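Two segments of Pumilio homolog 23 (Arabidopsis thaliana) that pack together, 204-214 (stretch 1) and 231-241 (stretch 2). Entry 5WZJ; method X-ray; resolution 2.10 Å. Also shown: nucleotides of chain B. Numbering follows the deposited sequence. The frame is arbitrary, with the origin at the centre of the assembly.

Stretch 1 204-214: MLTYLLSGLLS
Stretch 2, residues 231-241: LVLQTALRLML

Both stretches are mostly alpha-helical, and both helices begin earlier in the chain. Backbone bonds run from i+4 to i: N of Leu209 donates to O of Leu205 at 2.9 Å, and N of Ala236 to O of Val232 at 3.0 Å. The helix axes run roughly antiparallel, at 146°, and approach to 11.6 Å. CA of Leu209 lies 7.2 Å from CA of Ala236; CA of Leu212 lies 8.6 Å from CA of Leu233. No hydrogen bond links the stretches. Apolar side chains hold them together, burying 390 Å² in all.

Leu205 (chi1 t, chi2 p) points toward stretch 2. Its CD2 lies 3.7 Å from CE of Met240, a loop or turn residue with an m, m, t side chain. The CA-to-CB bond of Thr206 (m) points sideways. Leu209 (t, p) brings CD1 to 3.6 Å from CB of Ala236, a single methyl. CD2 of Leu209 is 4.0 Å from CE of Met240, so the CE methyl lies against both Leu205 and Leu209. Gly211 has no side chain and makes no contact. Leu212 (m, t) places CD1 3.9 Å from CG1 of Val232 (t). Leu213 (m, t) starts sideways, as does Leu233 (m, t), but their ends converge: CD2 of Leu213 is 3.6 Å from CD2 of Leu233.

Gln234 (m, t, chi3 49°) instead reads A8: N6 of A8 donates to OE1 of Gln234, and NE2 of Gln234 donates to N1 of A8, each at 3.0 Å.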

# COMPACT_ATOMS: atom_id res chain seq x y z
N MET A 204 -22.73 11.28 9.87
CA MET A 204 -21.96 12.46 9.50
C MET A 204 -21.11 12.19 8.26
O MET A 204 -21.02 13.04 7.37
CB MET A 204 -21.09 12.91 10.67
CG MET A 204 -20.51 14.32 10.50
SD MET A 204 -21.78 15.61 10.61
CE MET A 204 -22.58 15.14 12.16
N LEU A 205 -20.48 11.01 8.19
CA LEU A 205 -19.73 10.64 6.99
C LEU A 205 -20.63 10.68 5.76
O LEU A 205 -20.28 11.28 4.73
CB LEU A 205 -19.10 9.26 7.17
CG LEU A 205 -18.29 8.71 5.98
CD1 LEU A 205 -17.11 9.63 5.67
CD2 LEU A 205 -17.80 7.30 6.25
N THR A 206 -21.81 10.07 5.86
CA THR A 206 -22.75 10.05 4.74
C THR A 206 -23.16 11.46 4.35
O THR A 206 -23.17 11.81 3.16
CB THR A 206 -23.98 9.20 5.11
OG1 THR A 206 -23.56 7.85 5.34
CG2 THR A 206 -25.03 9.23 3.99
N TYR A 207 -23.48 12.29 5.34
CA TYR A 207 -23.91 13.66 5.08
C TYR A 207 -22.80 14.46 4.41
O TYR A 207 -23.04 15.17 3.43
CB TYR A 207 -24.33 14.31 6.40
CG TYR A 207 -24.43 15.83 6.39
CD1 TYR A 207 -25.48 16.46 5.73
CD2 TYR A 207 -23.51 16.62 7.08
CE1 TYR A 207 -25.59 17.86 5.73
CE2 TYR A 207 -23.61 18.02 7.08
CZ TYR A 207 -24.66 18.63 6.41
OH TYR A 207 -24.80 20.00 6.41
N LEU A 208 -21.57 14.37 4.94
CA LEU A 208 -20.46 15.11 4.35
C LEU A 208 -20.21 14.66 2.91
O LEU A 208 -20.15 15.49 2.00
CB LEU A 208 -19.19 14.92 5.20
CG LEU A 208 -17.89 15.42 4.56
CD1 LEU A 208 -17.96 16.94 4.27
CD2 LEU A 208 -16.70 15.09 5.48
N LEU A 209 -20.10 13.35 2.70
CA LEU A 209 -19.80 12.83 1.37
C LEU A 209 -20.91 13.16 0.38
O LEU A 209 -20.63 13.54 -0.76
CB LEU A 209 -19.56 11.31 1.43
CG LEU A 209 -19.24 10.62 0.09
CD1 LEU A 209 -18.07 11.30 -0.59
CD2 LEU A 209 -18.95 9.11 0.27
N SER A 210 -22.18 13.07 0.79
CA SER A 210 -23.25 13.45 -0.13
C SER A 210 -23.14 14.92 -0.54
O SER A 210 -23.41 15.27 -1.70
CB SER A 210 -24.63 13.17 0.48
OG SER A 210 -24.84 11.76 0.54
N GLY A 211 -22.74 15.79 0.39
CA GLY A 211 -22.48 17.17 0.01
C GLY A 211 -21.34 17.31 -0.98
O GLY A 211 -21.40 18.13 -1.90
N LEU A 212 -20.29 16.50 -0.83
CA LEU A 212 -19.18 16.58 -1.77
C LEU A 212 -19.58 16.11 -3.15
O LEU A 212 -18.90 16.46 -4.13
CB LEU A 212 -17.99 15.74 -1.29
CG LEU A 212 -17.44 16.08 0.10
CD1 LEU A 212 -16.23 15.18 0.43
CD2 LEU A 212 -17.07 17.55 0.21
N LEU A 213 -20.65 15.34 -3.26
CA LEU A 213 -21.03 14.73 -4.53
C LEU A 213 -22.23 15.39 -5.18
O LEU A 213 -22.61 14.98 -6.27
CB LEU A 213 -21.33 13.24 -4.33
CG LEU A 213 -20.16 12.37 -3.86
CD1 LEU A 213 -20.64 10.94 -3.67
CD2 LEU A 213 -19.02 12.42 -4.86
N SER A 214 -22.86 16.37 -4.54
CA SER A 214 -24.09 16.94 -5.10
C SER A 214 -23.77 18.16 -5.96
O SER A 214 -24.17 19.28 -5.68
CB SER A 214 -25.07 17.30 -3.99
OG SER A 214 -24.47 18.27 -3.19
N LEU A 231 -8.16 12.78 -5.16
CA LEU A 231 -7.62 12.28 -3.90
C LEU A 231 -8.67 12.26 -2.78
O LEU A 231 -8.72 11.31 -1.99
CB LEU A 231 -6.41 13.14 -3.49
CG LEU A 231 -5.12 12.81 -4.24
CD1 LEU A 231 -4.12 13.97 -4.14
CD2 LEU A 231 -4.54 11.53 -3.66
N VAL A 232 -9.48 13.32 -2.69
CA VAL A 232 -10.57 13.34 -1.72
C VAL A 232 -11.53 12.17 -1.97
O VAL A 232 -11.89 11.43 -1.05
CB VAL A 232 -11.31 14.69 -1.77
CG1 VAL A 232 -12.57 14.64 -0.87
CG2 VAL A 232 -10.37 15.84 -1.33
N LEU A 233 -11.94 12.00 -3.22
CA LEU A 233 -12.91 10.95 -3.54
C LEU A 233 -12.32 9.55 -3.34
O LEU A 233 -13.05 8.63 -2.97
CB LEU A 233 -13.43 11.12 -4.96
CG LEU A 233 -14.29 12.37 -5.21
CD1 LEU A 233 -14.71 12.45 -6.66
CD2 LEU A 233 -15.51 12.37 -4.33
N GLN A 234 -11.02 9.38 -3.60
CA GLN A 234 -10.36 8.11 -3.31
C GLN A 234 -10.46 7.76 -1.83
O GLN A 234 -10.83 6.64 -1.47
CB GLN A 234 -8.89 8.15 -3.71
CG GLN A 234 -8.65 8.20 -5.22
CD GLN A 234 -7.22 8.56 -5.52
OE1 GLN A 234 -6.28 7.97 -4.96
NE2 GLN A 234 -7.02 9.57 -6.37
N THR A 235 -10.12 8.72 -0.96
CA THR A 235 -10.22 8.48 0.47
C THR A 235 -11.65 8.11 0.86
O THR A 235 -11.88 7.12 1.57
CB THR A 235 -9.72 9.72 1.23
OG1 THR A 235 -8.33 9.88 0.97
CG2 THR A 235 -9.93 9.58 2.73
N ALA A 236 -12.63 8.86 0.36
CA ALA A 236 -14.02 8.54 0.69
C ALA A 236 -14.38 7.12 0.27
O ALA A 236 -15.01 6.38 1.04
CB ALA A 236 -14.96 9.55 0.04
N LEU A 237 -13.98 6.70 -0.93
CA LEU A 237 -14.37 5.37 -1.38
C LEU A 237 -13.73 4.29 -0.50
O LEU A 237 -14.39 3.31 -0.14
CB LEU A 237 -13.99 5.17 -2.84
CG LEU A 237 -14.82 5.93 -3.87
CD1 LEU A 237 -14.07 6.00 -5.20
CD2 LEU A 237 -16.18 5.25 -4.07
N ARG A 238 -12.45 4.46 -0.15
CA ARG A 238 -11.78 3.49 0.73
C ARG A 238 -12.49 3.37 2.07
O ARG A 238 -12.61 2.27 2.62
CB ARG A 238 -10.32 3.89 0.96
CG ARG A 238 -9.42 3.74 -0.26
CD ARG A 238 -7.96 4.00 0.11
NE ARG A 238 -7.28 4.83 -0.88
CZ ARG A 238 -6.54 4.36 -1.88
NH1 ARG A 238 -6.40 3.04 -2.05
NH2 ARG A 238 -5.96 5.22 -2.73
N LEU A 239 -12.95 4.50 2.62
CA LEU A 239 -13.67 4.47 3.89
C LEU A 239 -15.02 3.74 3.77
O LEU A 239 -15.56 3.30 4.79
CB LEU A 239 -13.89 5.90 4.41
CG LEU A 239 -12.60 6.69 4.71
CD1 LEU A 239 -12.90 8.16 4.97
CD2 LEU A 239 -11.84 6.10 5.89
N MET A 240 -15.57 3.61 2.57
CA MET A 240 -16.86 2.98 2.35
C MET A 240 -16.75 1.51 1.97
O MET A 240 -17.75 0.90 1.55
CB MET A 240 -17.65 3.74 1.28
CG MET A 240 -18.17 5.10 1.74
SD MET A 240 -19.43 4.92 3.04
CE MET A 240 -19.92 6.64 3.28
N LEU A 241 -15.55 0.93 2.07
CA LEU A 241 -15.34 -0.48 1.76
C LEU A 241 -16.39 -1.33 2.47
O LEU A 241 -16.68 -1.12 3.65
CB LEU A 241 -13.91 -0.88 2.17
CG LEU A 241 -13.47 -2.34 1.94
CD1 LEU A 241 -13.20 -2.61 0.48
CD2 LEU A 241 -12.25 -2.69 2.77
P A B 8 4.60 10.82 -11.58
OP1 A B 8 5.03 12.19 -11.95
OP2 A B 8 5.53 9.93 -10.86
O5' A B 8 3.29 10.88 -10.70
C5' A B 8 3.34 11.27 -9.35
C4' A B 8 2.40 12.41 -9.13
O4' A B 8 1.03 11.94 -9.27
C3' A B 8 2.46 13.06 -7.76
O3' A B 8 3.46 14.08 -7.74
C2' A B 8 1.06 13.63 -7.61
O2' A B 8 1.00 14.83 -8.37
C1' A B 8 0.21 12.56 -8.32
N9 A B 8 -0.32 11.50 -7.44
C8 A B 8 0.32 10.56 -6.65
N7 A B 8 -0.49 9.74 -6.02
C5 A B 8 -1.76 10.12 -6.44
C6 A B 8 -3.06 9.64 -6.17
N6 A B 8 -3.36 8.63 -5.35
N1 A B 8 -4.09 10.27 -6.78
C2 A B 8 -3.85 11.30 -7.61
N3 A B 8 -2.68 11.84 -7.93
C4 A B 8 -1.66 11.18 -7.32
P C B 9 4.30 14.41 -6.40
OP1 C B 9 5.38 15.35 -6.78
OP2 C B 9 4.64 13.16 -5.68
O5' C B 9 3.25 15.17 -5.47
C5' C B 9 2.65 16.41 -5.84
C4' C B 9 1.72 16.88 -4.75
O4' C B 9 0.62 15.96 -4.62
C3' C B 9 2.35 16.97 -3.36
O3' C B 9 2.70 18.32 -3.10
C2' C B 9 1.28 16.45 -2.38
O2' C B 9 0.75 17.51 -1.58
C1' C B 9 0.18 15.89 -3.29
N1 C B 9 -0.19 14.50 -2.97
C2 C B 9 -1.26 14.35 -2.11
O2 C B 9 -1.80 15.39 -1.69
N3 C B 9 -1.67 13.09 -1.76
C4 C B 9 -1.03 12.03 -2.25
N4 C B 9 -1.45 10.82 -1.88
C5 C B 9 0.09 12.17 -3.14
C6 C B 9 0.47 13.41 -3.48